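Local coordinates for structural polyprotein, VP2 (Israeli acute paralysis virus, PDB 5CDD) that probably serves as a structural building block of the virion shell, VP2 being one of the capsid proteins cut from the viral structural polyprotein, at residues L65-V77 and M134-V148. Sequence-based numbering, arbitrary orientation.
Sequences LANFKYLRCDVQV and MTIPYASFQEAYDLV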
# COMPACT_ATOMS: atom_id res chain seq x y z
N LEU C 65 -18.32 64.16 3.87
CA LEU C 65 -17.89 63.18 2.88
C LEU C 65 -18.46 63.46 1.50
O LEU C 65 -18.73 62.53 0.74
CB LEU C 65 -18.26 61.78 3.36
CG LEU C 65 -19.63 61.64 4.03
CD1 LEU C 65 -20.73 61.71 3.00
CD2 LEU C 65 -19.70 60.32 4.76
N ALA C 66 -18.66 64.73 1.18
CA ALA C 66 -19.16 65.11 -0.13
C ALA C 66 -18.08 64.82 -1.16
O ALA C 66 -16.89 64.92 -0.88
CB ALA C 66 -19.50 66.57 -0.14
N ASN C 67 -18.51 64.45 -2.37
CA ASN C 67 -17.59 64.14 -3.46
C ASN C 67 -16.92 62.78 -3.26
O ASN C 67 -15.92 62.48 -3.91
CB ASN C 67 -16.54 65.24 -3.60
CG ASN C 67 -17.14 66.55 -4.06
OD1 ASN C 67 -17.71 66.64 -5.15
ND2 ASN C 67 -17.03 67.57 -3.23
N PHE C 68 -17.48 61.98 -2.36
CA PHE C 68 -16.98 60.63 -2.10
C PHE C 68 -18.06 59.67 -2.59
O PHE C 68 -19.25 59.96 -2.47
CB PHE C 68 -16.71 60.43 -0.62
CG PHE C 68 -15.29 60.72 -0.23
CD1 PHE C 68 -14.24 59.97 -0.74
CD2 PHE C 68 -15.00 61.76 0.66
CE1 PHE C 68 -12.93 60.23 -0.38
CE2 PHE C 68 -13.69 62.03 1.02
CZ PHE C 68 -12.65 61.27 0.51
N LYS C 69 -17.65 58.53 -3.13
CA LYS C 69 -18.61 57.58 -3.66
C LYS C 69 -19.06 56.44 -2.75
O LYS C 69 -20.25 56.21 -2.59
CB LYS C 69 -18.07 57.00 -4.97
CG LYS C 69 -19.01 56.03 -5.67
CD LYS C 69 -20.30 56.71 -6.07
CE LYS C 69 -21.19 55.78 -6.86
NZ LYS C 69 -22.44 56.45 -7.30
N TYR C 70 -18.10 55.73 -2.15
CA TYR C 70 -18.44 54.60 -1.29
C TYR C 70 -18.04 54.73 0.17
O TYR C 70 -16.98 55.26 0.50
CB TYR C 70 -17.84 53.32 -1.87
CG TYR C 70 -18.32 53.01 -3.27
CD1 TYR C 70 -19.67 52.71 -3.51
CD2 TYR C 70 -17.45 53.02 -4.35
CE1 TYR C 70 -20.12 52.43 -4.79
CE2 TYR C 70 -17.89 52.74 -5.64
CZ TYR C 70 -19.23 52.45 -5.86
OH TYR C 70 -19.67 52.17 -7.13
N LEU C 71 -18.90 54.21 1.04
CA LEU C 71 -18.67 54.23 2.47
C LEU C 71 -18.93 52.86 3.07
O LEU C 71 -19.81 52.12 2.62
CB LEU C 71 -19.60 55.25 3.14
CG LEU C 71 -19.60 55.28 4.67
CD1 LEU C 71 -18.25 55.74 5.19
CD2 LEU C 71 -20.70 56.20 5.16
N ARG C 72 -18.15 52.51 4.09
CA ARG C 72 -18.28 51.24 4.79
C ARG C 72 -18.08 51.59 6.26
O ARG C 72 -17.11 52.26 6.60
CB ARG C 72 -17.20 50.27 4.33
CG ARG C 72 -17.40 48.84 4.82
CD ARG C 72 -16.15 48.01 4.62
NE ARG C 72 -16.36 46.62 5.04
CZ ARG C 72 -17.08 45.73 4.36
NH1 ARG C 72 -17.65 46.08 3.21
NH2 ARG C 72 -17.22 44.50 4.82
N CYS C 73 -18.99 51.16 7.12
CA CYS C 73 -18.87 51.50 8.54
C CYS C 73 -19.85 50.80 9.46
O CYS C 73 -20.83 50.19 9.02
CB CYS C 73 -19.05 53.00 8.71
SG CYS C 73 -20.70 53.57 8.19
N ASP C 74 -19.57 50.90 10.76
CA ASP C 74 -20.44 50.33 11.79
C ASP C 74 -21.10 51.54 12.44
O ASP C 74 -20.47 52.58 12.60
CB ASP C 74 -19.64 49.57 12.85
CG ASP C 74 -18.78 48.46 12.27
OD1 ASP C 74 -19.24 47.76 11.35
OD2 ASP C 74 -17.65 48.29 12.76
N VAL C 75 -22.36 51.40 12.82
CA VAL C 75 -23.07 52.49 13.47
C VAL C 75 -23.01 52.32 14.98
O VAL C 75 -23.35 51.27 15.51
CB VAL C 75 -24.54 52.55 13.02
CG1 VAL C 75 -25.28 53.62 13.81
CG2 VAL C 75 -24.61 52.85 11.53
N GLN C 76 -22.56 53.37 15.66
CA GLN C 76 -22.45 53.36 17.11
C GLN C 76 -23.66 54.08 17.70
O GLN C 76 -23.99 55.18 17.27
CB GLN C 76 -21.17 54.06 17.53
CG GLN C 76 -20.39 53.35 18.62
CD GLN C 76 -19.83 52.03 18.15
OE1 GLN C 76 -19.08 51.97 17.17
NE2 GLN C 76 -20.18 50.95 18.85
N VAL C 77 -24.30 53.47 18.68
CA VAL C 77 -25.47 54.07 19.31
C VAL C 77 -25.34 54.13 20.83
O VAL C 77 -24.83 53.19 21.46
CB VAL C 77 -26.75 53.28 18.98
CG1 VAL C 77 -27.96 53.95 19.61
CG2 VAL C 77 -26.93 53.18 17.47
N MET C 134 -24.53 50.44 22.12
CA MET C 134 -24.74 49.33 21.22
C MET C 134 -24.00 49.57 19.91
O MET C 134 -23.89 50.71 19.46
CB MET C 134 -26.24 49.17 20.95
CG MET C 134 -26.60 48.05 20.01
SD MET C 134 -28.36 48.05 19.62
CE MET C 134 -28.36 49.10 18.17
N THR C 135 -23.49 48.50 19.31
CA THR C 135 -22.77 48.62 18.05
C THR C 135 -23.51 47.86 16.96
O THR C 135 -24.00 46.75 17.18
CB THR C 135 -21.35 48.02 18.14
OG1 THR C 135 -20.66 48.58 19.26
CG2 THR C 135 -20.56 48.32 16.87
N ILE C 136 -23.61 48.47 15.78
CA ILE C 136 -24.29 47.83 14.66
C ILE C 136 -23.28 47.59 13.55
O ILE C 136 -22.98 48.48 12.76
CB ILE C 136 -25.43 48.71 14.13
CG1 ILE C 136 -26.46 48.94 15.23
CG2 ILE C 136 -26.08 48.05 12.93
CD1 ILE C 136 -27.62 49.82 14.81
N PRO C 137 -22.73 46.36 13.48
CA PRO C 137 -21.75 46.00 12.46
C PRO C 137 -22.26 46.28 11.05
O PRO C 137 -23.46 46.21 10.80
CB PRO C 137 -21.54 44.51 12.70
CG PRO C 137 -21.80 44.36 14.16
CD PRO C 137 -23.02 45.21 14.35
N TYR C 138 -21.35 46.62 10.15
CA TYR C 138 -21.72 46.89 8.76
C TYR C 138 -22.67 45.76 8.36
O TYR C 138 -22.25 44.61 8.24
CB TYR C 138 -20.47 46.87 7.89
CG TYR C 138 -20.72 47.19 6.44
CD1 TYR C 138 -21.15 48.46 6.05
CD2 TYR C 138 -20.55 46.22 5.45
CE1 TYR C 138 -21.40 48.76 4.72
CE2 TYR C 138 -20.80 46.51 4.11
CZ TYR C 138 -21.23 47.78 3.76
OH TYR C 138 -21.48 48.06 2.44
N ALA C 139 -23.94 46.09 8.17
CA ALA C 139 -24.94 45.08 7.84
C ALA C 139 -25.39 45.02 6.38
O ALA C 139 -26.38 44.37 6.07
CB ALA C 139 -26.16 45.26 8.74
N SER C 140 -24.66 45.69 5.49
CA SER C 140 -25.02 45.67 4.08
C SER C 140 -24.50 44.39 3.44
O SER C 140 -23.51 43.82 3.90
CB SER C 140 -24.42 46.88 3.36
OG SER C 140 -24.82 46.92 2.00
N PHE C 141 -25.18 43.93 2.39
CA PHE C 141 -24.75 42.72 1.70
C PHE C 141 -23.85 43.14 0.53
O PHE C 141 -23.28 42.30 -0.16
CB PHE C 141 -25.96 41.92 1.19
CG PHE C 141 -26.81 42.65 0.18
CD1 PHE C 141 -26.37 42.80 -1.14
CD2 PHE C 141 -28.05 43.16 0.53
CE1 PHE C 141 -27.17 43.45 -2.08
CE2 PHE C 141 -28.85 43.81 -0.41
CZ PHE C 141 -28.41 43.95 -1.72
N GLN C 142 -23.73 44.45 0.35
CA GLN C 142 -22.90 45.01 -0.71
C GLN C 142 -21.53 45.34 -0.13
O GLN C 142 -21.38 45.51 1.07
CB GLN C 142 -23.55 46.27 -1.27
CG GLN C 142 -24.91 46.03 -1.88
CD GLN C 142 -25.52 47.30 -2.43
OE1 GLN C 142 -25.79 48.24 -1.68
NE2 GLN C 142 -25.74 47.33 -3.74
N GLU C 143 -20.53 45.45 -1.01
CA GLU C 143 -19.18 45.75 -0.58
C GLU C 143 -19.06 47.13 0.07
O GLU C 143 -18.13 47.39 0.83
CB GLU C 143 -18.22 45.64 -1.76
CG GLU C 143 -18.19 44.27 -2.42
CD GLU C 143 -17.98 43.13 -1.43
OE1 GLU C 143 -18.97 42.69 -0.80
OE2 GLU C 143 -16.83 42.67 -1.28
N ALA C 144 -20.00 48.01 -0.25
CA ALA C 144 -20.00 49.36 0.30
C ALA C 144 -21.34 50.06 0.09
O ALA C 144 -22.17 49.64 -0.72
CB ALA C 144 -18.88 50.17 -0.32
N TYR C 145 -21.53 51.15 0.82
CA TYR C 145 -22.74 51.96 0.75
C TYR C 145 -22.54 53.09 -0.26
O TYR C 145 -21.55 53.82 -0.18
CB TYR C 145 -23.06 52.53 2.13
CG TYR C 145 -24.26 53.44 2.20
CD1 TYR C 145 -25.55 52.95 1.99
CD2 TYR C 145 -24.12 54.80 2.50
CE1 TYR C 145 -26.66 53.79 2.06
CE2 TYR C 145 -25.22 55.64 2.58
CZ TYR C 145 -26.49 55.13 2.36
OH TYR C 145 -27.58 55.96 2.44
N ASP C 146 -23.46 53.23 -1.20
CA ASP C 146 -23.37 54.29 -2.20
C ASP C 146 -23.81 55.61 -1.59
O ASP C 146 -25.00 55.82 -1.33
CB ASP C 146 -24.25 53.96 -3.40
CG ASP C 146 -23.95 54.83 -4.61
OD1 ASP C 146 -23.97 56.07 -4.47
OD2 ASP C 146 -23.70 54.26 -5.69
N LEU C 147 -22.86 56.51 -1.37
CA LEU C 147 -23.15 57.81 -0.77
C LEU C 147 -23.95 58.73 -1.69
O LEU C 147 -24.78 59.50 -1.22
CB LEU C 147 -21.84 58.50 -0.36
CG LEU C 147 -20.98 57.80 0.70
CD1 LEU C 147 -19.65 58.50 0.80
CD2 LEU C 147 -21.69 57.79 2.04
N VAL C 148 -23.70 58.65 -2.99
CA VAL C 148 -24.40 59.51 -3.93
C VAL C 148 -25.85 59.09 -4.18
O VAL C 148 -26.73 59.94 -4.30
CB VAL C 148 -23.65 59.56 -5.29
CG1 VAL C 148 -24.33 60.53 -6.22
CG2 VAL C 148 -22.23 60.01 -5.07
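Arg-72 lies across Tyr-138 where two antiparallel strands of the picornavirus-like jelly-roll capsid fold separate and rejoin. Strand 68-77 runs unbroken, whereas its neighbour pairs at 134-136, leaves the sheet as a loop and returns at 145-146; the N-to-C directions of 68-77 and 134-136 differ by 157°, close to antiparallel. Reciprocal backbone bonds join Val-75 with Ile-136 and Val-77 with Met-134 before the excursion, and Leu-71 with Tyr-145 after it.

Followed from CB outward across the Tyr-138 ring, Arg-72 has CG anti to the backbone N; CG sits over the ring centre, 3.8 Å from the centroid and 5° off the normal, a CH-pi contact. Farther out, CZ is 3.7 Å from Tyr-138 CD2, with guanidinium and ring planes inclined by 41°, so this is no parallel stack. NH1 lies 3.3 Å from Tyr-138 CE2, and NH2 3.8 Å from Tyr-138 CD2. NH1 ends in a weak, bent bond to Glu-143 O at 2.8 Å. The ring's other face lies over Ser-140 N, and its hydroxyl, above the carbonyl plane, gives a hydrogen bond to Gln-142 O, four residues on in the loop.

Asp-74 fixes the loop's start, its OD1 taking the Tyr-138 N-H at 2.7 Å. At the far end Leu-147 drives CD2 to within 3.5 Å of Leu-71 CB, while its CD1 packs on Phe-68 CB; Leu-190 of strand 188-193 also touches Leu-147. Beside them Lys-69, bent at chi2, reaches the Asp-146 carboxylate in a salt bridge, NZ meeting OD2 on its syn side at 3.0 Å; Asp-146 OD1 also accepts the Thr-149 backbone N-H.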